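Local coordinates for CofB (Escherichia coli, PDB 5AX6), which serves as the minor pilin of the type IVb pilus CFA/III of enterotoxigenic E. coli, forming homotrimers that probably take part in pilus assembly, at residues 65-70 with 123-128; 72-77 with 188-193; 412-415 with 419-422; 459-464 with 470-475. All coordinates share one frame; numbering follows the deposited sequence.

From the N terminus, contact 1 (65-70 with 123-128) folds the loop that follows strand 37-42 back onto strand 121-130. Contact 2 opens at 72-77, inside the loop that contact 1 closes, and ends at 188-193, beyond it, so the two cross; their centres lie about 6 Å apart at the strand 75-76 edge of the pilin-domain sheet. Contacts 3 and 4 follow in series in the C-terminal domain, where 412-415 with 419-422 closes a short loop and 459-464 with 470-475 a beta hairpin; Y419 and T412 of the loop touch Y472 of the hairpin. Roughly 110 Å separates the centres of contacts 1 and 3.

Contact 1: residues 65-70 with 123-128; sequences STMSTN and IDRIDF
R125 reaches out from strand 121-130 and donates from NH2 to the backbone carbonyl of S68, with 2.8 Å between NH2 and O. The bond is bent, 139° at the hydrogen, and S68 O sits tilted out of the guanidinium plane. What carries the group this far is an almost straight side chain: CG is anti to the backbone N (chi1 159°) and the chain stays extended through to NE. D127, two residues along the same strand, fixes how the guanidinium is turned. R125 grips the D127 carboxylate side-on, R125 NE lying 2.9 Å from D127 OD1, which is in the guanidinium plane and uses its syn lone pair, while NH2 takes OD2 in a second, more tilted bond. M67 then comes over one face of the guanidinium: the chain bends at chi3 (60°) and lays CE 3.7 Å from R125 NH2, toward the rim of the group. The same methyl lies 3.9 Å from D127 OD2, so it packs against both halves of the salt bridge. Two waters bridge the join, one linking S68 N to D127 OD2, the other S68 O to R125 NH1. S68 OG, hydrogen-bonded to E73, takes the backbone N-H of N70 at 3.1 Å from N to OG, which makes an ST turn. On the strand side, D124 and R125 both pair with I145 in a classic beta bulge, within the antiparallel sheet of the pilin domain.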
loop_
_atom_site.group_PDB
_atom_site.type_symbol
_atom_site.label_atom_id
_atom_site.label_comp_id
_atom_site.label_asym_id
_atom_site.label_seq_id
_atom_site.Cartn_x
_atom_site.Cartn_y
_atom_site.Cartn_z
ATOM N N SER A 65 17.331 -22.310 40.849
ATOM C CA SER A 65 16.788 -22.300 42.205
ATOM C C SER A 65 15.746 -23.386 42.380
ATOM O O SER A 65 15.244 -23.932 41.396
ATOM C CB SER A 65 16.170 -20.944 42.530
ATOM O OG SER A 65 17.143 -19.921 42.429
ATOM N N THR A 66 15.421 -23.686 43.637
ATOM C CA THR A 66 14.450 -24.725 43.967
ATOM C C THR A 66 13.074 -24.458 43.369
ATOM O O THR A 66 12.529 -23.367 43.531
ATOM C CB THR A 66 14.259 -24.846 45.475
ATOM O OG1 THR A 66 15.530 -24.743 46.127
ATOM C CG2 THR A 66 13.583 -26.180 45.811
ATOM N N MET A 67 12.514 -25.472 42.721
ATOM C CA MET A 67 11.159 -25.403 42.183
ATOM C C MET A 67 10.147 -25.482 43.313
ATOM O O MET A 67 10.391 -26.154 44.322
ATOM C CB MET A 67 10.922 -26.539 41.186
ATOM C CG MET A 67 11.735 -26.430 39.900
ATOM S SD MET A 67 11.523 -27.897 38.854
ATOM C CE MET A 67 9.759 -27.836 38.582
ATOM N N SER A 68 9.015 -24.813 43.148
ATOM C CA SER A 68 7.967 -24.826 44.169
ATOM C C SER A 68 7.460 -26.239 44.477
ATOM O O SER A 68 7.440 -27.101 43.605
ATOM C CB SER A 68 6.797 -23.954 43.724
ATOM O OG SER A 68 5.764 -23.972 44.690
ATOM N N THR A 69 7.043 -26.464 45.721
ATOM C CA THR A 69 6.430 -27.732 46.118
ATOM C C THR A 69 4.993 -27.513 46.553
ATOM O O THR A 69 4.354 -28.411 47.093
ATOM C CB THR A 69 7.182 -28.388 47.286
ATOM O OG1 THR A 69 7.163 -27.494 48.409
ATOM C CG2 THR A 69 8.625 -28.698 46.900
ATOM N N ASN A 70 4.503 -26.301 46.326
ATOM C CA ASN A 70 3.235 -25.838 46.893
ATOM C C ASN A 70 2.168 -25.745 45.794
ATOM O O ASN A 70 2.353 -25.022 44.821
ATOM C CB ASN A 70 3.479 -24.487 47.587
ATOM C CG ASN A 70 2.278 -23.971 48.354
ATOM O OD1 ASN A 70 1.135 -24.178 47.960
ATOM N ND2 ASN A 70 2.542 -23.276 49.457
ATOM N N ILE A 123 2.146 -32.638 29.383
ATOM C CA ILE A 123 2.348 -31.551 30.345
ATOM C C ILE A 123 1.738 -31.916 31.689
ATOM O O ILE A 123 0.541 -32.171 31.789
ATOM C CB ILE A 123 1.741 -30.229 29.853
ATOM C CG1 ILE A 123 2.379 -29.828 28.524
ATOM C CG2 ILE A 123 1.941 -29.128 30.913
ATOM C CD1 ILE A 123 1.633 -28.728 27.777
ATOM N N ASP A 124 2.568 -31.938 32.730
ATOM C CA ASP A 124 2.124 -32.375 34.047
ATOM C C ASP A 124 1.829 -31.195 34.977
ATOM O O ASP A 124 1.068 -31.303 35.935
ATOM C CB ASP A 124 3.190 -33.278 34.681
ATOM C CG ASP A 124 2.664 -34.037 35.880
ATOM O OD1 ASP A 124 1.564 -34.630 35.776
ATOM O OD2 ASP A 124 3.341 -34.036 36.930
ATOM N N ARG A 125 2.436 -30.058 34.674
ATOM C CA ARG A 125 2.439 -28.954 35.608
ATOM C C ARG A 125 2.993 -27.718 34.924
ATOM O O ARG A 125 3.838 -27.820 34.029
ATOM C CB ARG A 125 3.275 -29.334 36.835
ATOM C CG ARG A 125 3.793 -28.186 37.645
ATOM C CD ARG A 125 4.610 -28.717 38.814
ATOM N NE ARG A 125 5.490 -27.686 39.351
ATOM C CZ ARG A 125 6.257 -27.853 40.417
ATOM N NH1 ARG A 125 6.236 -29.011 41.069
ATOM N NH2 ARG A 125 7.028 -26.858 40.834
ATOM N N ILE A 126 2.480 -26.564 35.335
ATOM C CA ILE A 126 2.894 -25.277 34.792
ATOM C C ILE A 126 3.254 -24.352 35.933
ATOM O O ILE A 126 2.526 -24.275 36.929
ATOM C CB ILE A 126 1.788 -24.642 33.932
ATOM C CG1 ILE A 126 1.459 -25.555 32.747
ATOM C CG2 ILE A 126 2.203 -23.249 33.448
ATOM C CD1 ILE A 126 0.177 -25.155 32.002
ATOM N N ASP A 127 4.395 -23.673 35.805
ATOM C CA ASP A 127 4.849 -22.714 36.808
ATOM C C ASP A 127 4.880 -21.316 36.198
ATOM O O ASP A 127 5.638 -21.093 35.262
ATOM C CB ASP A 127 6.265 -23.057 37.329
ATOM C CG ASP A 127 6.327 -24.374 38.111
ATOM O OD1 ASP A 127 5.298 -25.075 38.205
ATOM O OD2 ASP A 127 7.428 -24.717 38.619
ATOM N N PHE A 128 4.073 -20.397 36.730
ATOM C CA PHE A 128 4.106 -18.983 36.341
ATOM C C PHE A 128 5.078 -18.259 37.266
ATOM O O PHE A 128 4.726 -17.946 38.409
ATOM C CB PHE A 128 2.728 -18.317 36.453
ATOM C CG PHE A 128 1.724 -18.772 35.425
ATOM C CD1 PHE A 128 2.124 -19.274 34.200
ATOM C CD2 PHE A 128 0.366 -18.663 35.690
ATOM C CE1 PHE A 128 1.178 -19.683 33.253
ATOM C CE2 PHE A 128 -0.578 -19.067 34.752
ATOM C CZ PHE A 128 -0.169 -19.577 33.541
HETATM O O HOH W 1 8.644 -23.595 40.760
HETATM O O HOH W 2 8.093 -29.625 43.443
#

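Contact 2: residues 72-77 with 188-193; sequences SEFINW and SGAAGW
F74 points its ring at the backbone turn of A190 and A191, tying the strand 75-76 edge of the antiparallel pilin-domain sheet to the loop between strands 179-185 and 194-198. The outer end of the ring does the touching. Its CE1 meets the methyl of A190, with CE1 and CB 3.9 Å apart, and CZ lies 4.0 Å from CB of A191. A190 O stands over one face of the ring, whereas A191 N approaches obliquely, 3.8 Å from F74 CZ. The ring gets there with CG between the backbone N and the carbonyl carbon (chi1 65°), which sends it out toward the loop. R125 makes a cation-pi contact with the same ring and also donates from NH1 to A190 O, so aromatic, guanidinium and carbonyl form one cluster. Cut back to alanine, F74 would probably leave the A190 and A191 methyls without a ring to pack on and the R125 guanidinium without its aromatic partner.

N76, two residues on, works on A190 from a different quarter. Its CG is anti to the backbone N (chi1 -158°), and the amide brings its oxygen toward the A190 methyl, which is therefore touched by both the F74 ring and the N76 amide. No hydrogen bond crosses between the two segments, and the join is by van der Waals contact. The loop holds its own shape through a backbone bond from G192 N to G189 O, 3.0 Å long, and is anchored through W193 NE1 to D124. The closest approach across the contact is that of N76 OD1 to A190 CB, 3.6 Å.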
loop_
_atom_site.group_PDB
_atom_site.type_symbol
_atom_site.label_atom_id
_atom_site.label_comp_id
_atom_site.label_asym_id
_atom_site.label_seq_id
_atom_site.Cartn_x
_atom_site.Cartn_y
_atom_site.Cartn_z
ATOM N N SER A 72 -0.565 -24.361 45.569
ATOM C CA SER A 72 -1.163 -23.042 45.418
ATOM C C SER A 72 -0.188 -22.097 44.717
ATOM O O SER A 72 -0.501 -20.935 44.483
ATOM C CB SER A 72 -1.558 -22.469 46.779
ATOM O OG SER A 72 -0.421 -21.942 47.439
ATOM N N GLU A 73 1.001 -22.602 44.403
ATOM C CA GLU A 73 2.004 -21.810 43.687
ATOM C C GLU A 73 2.148 -22.310 42.256
ATOM O O GLU A 73 1.957 -21.554 41.311
ATOM C CB GLU A 73 3.355 -21.851 44.419
ATOM C CG GLU A 73 3.270 -21.196 45.791
ATOM C CD GLU A 73 4.554 -21.301 46.590
ATOM O OE1 GLU A 73 5.489 -22.013 46.149
ATOM O OE2 GLU A 73 4.609 -20.681 47.674
ATOM N N PHE A 74 2.470 -23.588 42.088
ATOM C CA PHE A 74 2.456 -24.134 40.740
ATOM C C PHE A 74 1.021 -24.436 40.333
ATOM O O PHE A 74 0.095 -24.375 41.150
ATOM C CB PHE A 74 3.351 -25.375 40.611
ATOM C CG PHE A 74 2.899 -26.564 41.409
ATOM C CD1 PHE A 74 1.886 -27.394 40.945
ATOM C CD2 PHE A 74 3.529 -26.891 42.605
ATOM C CE1 PHE A 74 1.491 -28.519 41.675
ATOM C CE2 PHE A 74 3.145 -28.014 43.338
ATOM C CZ PHE A 74 2.126 -28.827 42.874
ATOM N N ILE A 75 0.838 -24.753 39.062
ATOM C CA ILE A 75 -0.483 -25.071 38.538
ATOM C C ILE A 75 -0.491 -26.515 38.049
ATOM O O ILE A 75 0.238 -26.873 37.126
ATOM C CB ILE A 75 -0.862 -24.110 37.398
ATOM C CG1 ILE A 75 -1.013 -22.694 37.962
ATOM C CG2 ILE A 75 -2.165 -24.548 36.709
ATOM C CD1 ILE A 75 -1.272 -21.641 36.871
ATOM N N ASN A 76 -1.298 -27.356 38.678
ATOM C CA ASN A 76 -1.363 -28.746 38.253
ATOM C C ASN A 76 -2.092 -28.809 36.917
ATOM O O ASN A 76 -3.036 -28.054 36.688
ATOM C CB ASN A 76 -2.060 -29.605 39.312
ATOM C CG ASN A 76 -1.695 -31.067 39.204
ATOM O OD1 ASN A 76 -0.995 -31.484 38.277
ATOM N ND2 ASN A 76 -2.173 -31.862 40.150
ATOM N N TRP A 77 -1.643 -29.679 36.019
ATOM C CA TRP A 77 -2.209 -29.721 34.670
ATOM C C TRP A 77 -2.551 -31.151 34.256
ATOM O O TRP A 77 -1.976 -32.102 34.779
ATOM C CB TRP A 77 -1.222 -29.110 33.668
ATOM C CG TRP A 77 -1.795 -28.836 32.282
ATOM C CD1 TRP A 77 -1.630 -29.597 31.163
ATOM C CD2 TRP A 77 -2.568 -27.697 31.882
ATOM N NE1 TRP A 77 -2.273 -29.016 30.094
ATOM C CE2 TRP A 77 -2.859 -27.845 30.511
ATOM C CE3 TRP A 77 -3.070 -26.573 32.559
ATOM C CZ2 TRP A 77 -3.618 -26.914 29.796
ATOM C CZ3 TRP A 77 -3.820 -25.646 31.846
ATOM C CH2 TRP A 77 -4.087 -25.824 30.482
ATOM N N SER A 188 4.946 -40.135 41.938
ATOM C CA SER A 188 4.082 -39.695 40.847
ATOM C C SER A 188 3.324 -38.381 41.116
ATOM O O SER A 188 2.378 -38.051 40.398
ATOM C CB SER A 188 3.080 -40.806 40.520
ATOM O OG SER A 188 2.442 -40.569 39.277
ATOM N N GLY A 189 3.743 -37.626 42.131
ATOM C CA GLY A 189 3.033 -36.408 42.500
ATOM C C GLY A 189 3.573 -35.155 41.824
ATOM O O GLY A 189 4.782 -35.033 41.627
ATOM N N ALA A 190 2.684 -34.226 41.465
ATOM C CA ALA A 190 3.102 -32.988 40.794
ATOM C C ALA A 190 3.989 -32.143 41.704
ATOM O O ALA A 190 4.837 -31.392 41.228
ATOM C CB ALA A 190 1.893 -32.181 40.350
ATOM N N ALA A 191 3.801 -32.279 43.013
ATOM C CA ALA A 191 4.629 -31.553 43.979
ATOM C C ALA A 191 6.001 -32.199 44.191
ATOM O O ALA A 191 6.868 -31.622 44.848
ATOM C CB ALA A 191 3.903 -31.432 45.304
ATOM N N GLY A 192 6.205 -33.387 43.636
ATOM C CA GLY A 192 7.447 -34.113 43.846
ATOM C C GLY A 192 8.600 -33.729 42.932
ATOM O O GLY A 192 9.744 -34.092 43.191
ATOM N N TRP A 193 8.306 -33.017 41.847
ATOM C CA TRP A 193 9.335 -32.651 40.871
ATOM C C TRP A 193 10.459 -31.811 41.466
ATOM O O TRP A 193 10.208 -30.905 42.252
ATOM C CB TRP A 193 8.709 -31.866 39.711
ATOM C CG TRP A 193 7.822 -32.671 38.824
ATOM C CD1 TRP A 193 6.465 -32.533 38.667
ATOM C CD2 TRP A 193 8.225 -33.732 37.951
ATOM N NE1 TRP A 193 6.005 -33.445 37.744
ATOM C CE2 TRP A 193 7.065 -34.194 37.291
ATOM C CE3 TRP A 193 9.453 -34.338 37.663
ATOM C CZ2 TRP A 193 7.098 -35.239 36.370
ATOM C CZ3 TRP A 193 9.485 -35.369 36.742
ATOM C CH2 TRP A 193 8.314 -35.811 36.105
#

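Contact 3: residues 412-415 with 419-422; sequences TKDS and YQAD
Y419 lays its ring against the backbone of T412 and K413, drawing together the two arms of a short loop that follows strand 398-409 in the C-terminal domain. The van der Waals contacts centre on this ring. K413 CA stands over one face, toward the rim, while T412 C approaches obliquely, 3.6 Å from Y419 CE1. The K413 side chain then crosses the phenol end, its CG 3.3 Å from Y419 OH and 3.4 Å from CZ. With CG anti to the carbonyl carbon (chi1 -63°), the tyrosine projects its phenol back across the other arm, where Y472 and A359 also meet it. With only a serine here, the K413 chain is likely to lose the phenol it crosses, and Y472 one of its aromatic neighbours.

Polar links lie on the Q420 side. One water bridges T412 O and Q420 N, accepting from the latter at 3.0 Å from its oxygen to Q420 N. D414 is shared between two partners: OD1 takes the backbone N-H of K418, and OD2 takes the amide of Q420, whose chain bends at chi2 (-52°). Q420 NE2 meets D414 OD2 from above the carboxylate plane, 3.1 Å away, with 154° at the hydrogen.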
loop_
_atom_site.group_PDB
_atom_site.type_symbol
_atom_site.label_atom_id
_atom_site.label_comp_id
_atom_site.label_asym_id
_atom_site.label_seq_id
_atom_site.Cartn_x
_atom_site.Cartn_y
_atom_site.Cartn_z
ATOM N N THR A 412 -12.270 17.688 -59.081
ATOM C CA THR A 412 -11.767 17.661 -60.455
ATOM C C THR A 412 -11.063 18.983 -60.749
ATOM O O THR A 412 -11.169 19.920 -59.967
ATOM C CB THR A 412 -12.897 17.430 -61.470
ATOM O OG1 THR A 412 -13.892 18.454 -61.319
ATOM C CG2 THR A 412 -13.536 16.057 -61.251
ATOM N N LYS A 413 -10.335 19.054 -61.861
ATOM C CA LYS A 413 -9.609 20.273 -62.212
ATOM C C LYS A 413 -10.558 21.453 -62.406
ATOM O O LYS A 413 -11.638 21.300 -62.979
ATOM C CB LYS A 413 -8.787 20.065 -63.486
ATOM C CG LYS A 413 -7.637 19.089 -63.347
ATOM C CD LYS A 413 -6.998 18.825 -64.707
ATOM C CE LYS A 413 -5.710 18.019 -64.578
ATOM N NZ LYS A 413 -4.690 18.451 -65.585
ATOM N N ASP A 414 -10.164 22.626 -61.922
ATOM C CA ASP A 414 -10.953 23.824 -62.177
ATOM C C ASP A 414 -10.460 24.496 -63.458
ATOM O O ASP A 414 -9.616 23.939 -64.166
ATOM C CB ASP A 414 -10.894 24.791 -60.990
ATOM C CG ASP A 414 -9.521 25.436 -60.805
ATOM O OD1 ASP A 414 -8.553 25.065 -61.503
ATOM O OD2 ASP A 414 -9.413 26.320 -59.929
ATOM N N SER A 415 -10.979 25.686 -63.743
ATOM C CA SER A 415 -10.613 26.428 -64.951
ATOM C C SER A 415 -9.102 26.558 -65.102
ATOM O O SER A 415 -8.570 26.465 -66.207
ATOM C CB SER A 415 -11.253 27.818 -64.930
ATOM O OG SER A 415 -12.650 27.731 -64.708
ATOM N N TYR A 419 -6.752 21.766 -58.260
ATOM C CA TYR A 419 -7.694 21.083 -57.379
ATOM C C TYR A 419 -7.850 21.913 -56.108
ATOM O O TYR A 419 -6.884 22.124 -55.372
ATOM C CB TYR A 419 -7.219 19.657 -57.069
ATOM C CG TYR A 419 -7.142 18.769 -58.300
ATOM C CD1 TYR A 419 -8.220 17.973 -58.680
ATOM C CD2 TYR A 419 -6.001 18.742 -59.090
ATOM C CE1 TYR A 419 -8.155 17.171 -59.804
ATOM C CE2 TYR A 419 -5.929 17.951 -60.218
ATOM C CZ TYR A 419 -7.008 17.169 -60.571
ATOM O OH TYR A 419 -6.940 16.376 -61.696
ATOM N N GLN A 420 -9.062 22.403 -55.865
ATOM C CA GLN A 420 -9.288 23.347 -54.773
ATOM C C GLN A 420 -9.670 22.667 -53.448
ATOM O O GLN A 420 -9.391 23.200 -52.380
ATOM C CB GLN A 420 -10.367 24.363 -55.162
ATOM C CG GLN A 420 -9.980 25.277 -56.329
ATOM C CD GLN A 420 -8.632 25.961 -56.127
ATOM O OE1 GLN A 420 -8.221 26.250 -54.999
ATOM N NE2 GLN A 420 -7.934 26.218 -57.229
ATOM N N ALA A 421 -10.296 21.497 -53.513
ATOM C CA ALA A 421 -10.694 20.800 -52.284
ATOM C C ALA A 421 -9.462 20.411 -51.466
ATOM O O ALA A 421 -8.463 19.943 -52.010
ATOM C CB ALA A 421 -11.541 19.579 -52.617
ATOM N N ASP A 422 -9.528 20.617 -50.153
ATOM C CA ASP A 422 -8.366 20.429 -49.296
ATOM C C ASP A 422 -8.836 20.106 -47.875
ATOM O O ASP A 422 -9.490 20.927 -47.228
ATOM C CB ASP A 422 -7.486 21.691 -49.316
ATOM C CG ASP A 422 -6.153 21.501 -48.617
ATOM O OD1 ASP A 422 -6.036 20.636 -47.721
ATOM O OD2 ASP A 422 -5.202 22.240 -48.961
HETATM O O HOH W 3 -11.231 21.934 -57.813
#

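Contact 4: residues 459-464 with 470-475; sequences MGVFDP and YVYLNP
The Y472 ring has M459 SD at its edge, 4.2 Å from CD2, and V461 coming in obliquely, its CG2 only 3.4 Å from Y472 CE2. V461 places CG2 beside its backbone N, with CG1 anti to it (chi1 168°), and so turns this branch onto the ring. F477 packs edge-to-face with Y472, while Y472 OH bonds to D411 O. The Y470 ring receives D463 CB at its edge, in plane, 3.9 Å from CE2; V461 O also lies at this ring's edge. Beneath these side chains runs a beta hairpin of the C-terminal domain, strands 452-463 and 468-473, with M459-Y472 and V461-Y470 as antiparallel hydrogen-bonded pairs and G460-V471 the non-hydrogen-bonded pair between them. Y472 N to M459 O is 2.7 Å; Y470 N to V461 O is 2.8 Å. V471 CA also sends a CA-H...O contact to M459 O. M459, V461, Y470 and Y472 share one face of the sheet. Beyond the pairing, M459 bends at chi3 (-42°) and sets CE 3.6 Å from CG of P475, just past the strand end. F462 meets Y438 of a second subunit, ring against ring at about 25°.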
loop_
_atom_site.group_PDB
_atom_site.type_symbol
_atom_site.label_atom_id
_atom_site.label_comp_id
_atom_site.label_asym_id
_atom_site.label_seq_id
_atom_site.Cartn_x
_atom_site.Cartn_y
_atom_site.Cartn_z
ATOM N N MET A 459 -8.118 6.940 -55.318
ATOM C CA MET A 459 -9.517 7.326 -55.443
ATOM C C MET A 459 -9.913 7.311 -56.911
ATOM O O MET A 459 -9.176 7.816 -57.750
ATOM C CB MET A 459 -9.761 8.727 -54.863
ATOM C CG MET A 459 -11.218 9.212 -54.980
ATOM S SD MET A 459 -11.438 10.953 -54.522
ATOM C CE MET A 459 -10.377 10.996 -53.086
ATOM N N GLY A 460 -11.077 6.747 -57.208
ATOM C CA GLY A 460 -11.638 6.798 -58.546
ATOM C C GLY A 460 -12.664 7.905 -58.652
ATOM O O GLY A 460 -13.552 8.023 -57.807
ATOM N N VAL A 461 -12.541 8.725 -59.695
ATOM C CA VAL A 461 -13.445 9.847 -59.914
ATOM C C VAL A 461 -13.815 9.953 -61.395
ATOM O O VAL A 461 -12.952 9.834 -62.261
ATOM C CB VAL A 461 -12.809 11.175 -59.436
ATOM C CG1 VAL A 461 -13.621 12.383 -59.915
ATOM C CG2 VAL A 461 -12.663 11.183 -57.898
ATOM N N PHE A 462 -15.097 10.149 -61.677
ATOM C CA PHE A 462 -15.528 10.443 -63.039
ATOM C C PHE A 462 -15.843 11.920 -63.177
ATOM O O PHE A 462 -16.625 12.461 -62.405
ATOM C CB PHE A 462 -16.751 9.616 -63.433
ATOM C CG PHE A 462 -17.264 9.933 -64.821
ATOM C CD1 PHE A 462 -16.579 9.489 -65.940
ATOM C CD2 PHE A 462 -18.411 10.691 -64.998
ATOM C CE1 PHE A 462 -17.040 9.787 -67.217
ATOM C CE2 PHE A 462 -18.880 10.989 -66.270
ATOM C CZ PHE A 462 -18.191 10.538 -67.378
ATOM N N ASP A 463 -15.232 12.568 -64.163
ATOM C CA ASP A 463 -15.480 13.978 -64.429
ATOM C C ASP A 463 -16.551 14.100 -65.514
ATOM O O ASP A 463 -16.277 13.852 -66.682
ATOM C CB ASP A 463 -14.187 14.682 -64.861
ATOM C CG ASP A 463 -14.339 16.197 -64.966
ATOM O OD1 ASP A 463 -15.481 16.698 -65.067
ATOM O OD2 ASP A 463 -13.300 16.892 -64.945
ATOM N N PRO A 464 -17.777 14.486 -65.126
ATOM C CA PRO A 464 -18.895 14.550 -66.081
ATOM C C PRO A 464 -18.762 15.703 -67.079
ATOM O O PRO A 464 -19.300 15.618 -68.183
ATOM C CB PRO A 464 -20.121 14.737 -65.180
ATOM C CG PRO A 464 -19.585 15.349 -63.928
ATOM C CD PRO A 464 -18.190 14.816 -63.753
ATOM N N TYR A 470 -10.798 9.258 -63.879
ATOM C CA TYR A 470 -9.540 9.532 -63.210
ATOM C C TYR A 470 -9.284 8.565 -62.069
ATOM O O TYR A 470 -10.215 8.096 -61.423
ATOM C CB TYR A 470 -9.529 10.958 -62.658
ATOM C CG TYR A 470 -9.416 12.026 -63.716
ATOM C CD1 TYR A 470 -8.186 12.331 -64.290
ATOM C CD2 TYR A 470 -10.534 12.736 -64.133
ATOM C CE1 TYR A 470 -8.074 13.315 -65.258
ATOM C CE2 TYR A 470 -10.433 13.726 -65.100
ATOM C CZ TYR A 470 -9.202 14.007 -65.660
ATOM O OH TYR A 470 -9.098 14.986 -66.617
ATOM N N VAL A 471 -8.013 8.264 -61.843
ATOM C CA VAL A 471 -7.591 7.599 -60.618
ATOM C C VAL A 471 -6.598 8.519 -59.935
ATOM O O VAL A 471 -5.603 8.915 -60.542
ATOM C CB VAL A 471 -6.958 6.226 -60.881
ATOM C CG1 VAL A 471 -6.427 5.633 -59.576
ATOM C CG2 VAL A 471 -7.971 5.285 -61.539
ATOM N N TYR A 472 -6.875 8.879 -58.683
ATOM C CA TYR A 472 -6.013 9.794 -57.951
ATOM C C TYR A 472 -5.181 9.037 -56.914
ATOM O O TYR A 472 -5.667 8.069 -56.304
ATOM C CB TYR A 472 -6.837 10.877 -57.240
ATOM C CG TYR A 472 -7.676 11.778 -58.122
ATOM C CD1 TYR A 472 -7.164 12.341 -59.291
ATOM C CD2 TYR A 472 -8.984 12.093 -57.761
ATOM C CE1 TYR A 472 -7.953 13.181 -60.085
ATOM C CE2 TYR A 472 -9.770 12.916 -58.536
ATOM C CZ TYR A 472 -9.253 13.463 -59.695
ATOM O OH TYR A 472 -10.050 14.292 -60.445
ATOM N N LEU A 473 -3.942 9.491 -56.709
ATOM C CA LEU A 473 -3.049 8.946 -55.693
ATOM C C LEU A 473 -2.894 9.886 -54.498
ATOM O O LEU A 473 -2.560 11.053 -54.669
ATOM C CB LEU A 473 -1.667 8.668 -56.291
ATOM C CG LEU A 473 -0.596 8.212 -55.298
ATOM C CD1 LEU A 473 -0.915 6.812 -54.780
ATOM C CD2 LEU A 473 0.796 8.250 -55.929
ATOM N N ASN A 474 -3.120 9.372 -53.291
ATOM C CA ASN A 474 -2.893 10.130 -52.057
ATOM C C ASN A 474 -3.330 11.594 -52.101
ATOM O O ASN A 474 -2.512 12.493 -51.897
ATOM C CB ASN A 474 -1.413 10.081 -51.682
ATOM C CG ASN A 474 -0.900 8.665 -51.518
ATOM O OD1 ASN A 474 -1.643 7.760 -51.134
ATOM N ND2 ASN A 474 0.382 8.463 -51.820
ATOM N N PRO A 475 -4.616 11.841 -52.360
ATOM C CA PRO A 475 -5.130 13.196 -52.590
ATOM C C PRO A 475 -5.425 14.010 -51.318
ATOM O O PRO A 475 -5.883 13.456 -50.317
ATOM C CB PRO A 475 -6.425 12.948 -53.364
ATOM C CG PRO A 475 -6.857 11.588 -52.978
ATOM C CD PRO A 475 -5.652 10.807 -52.538
#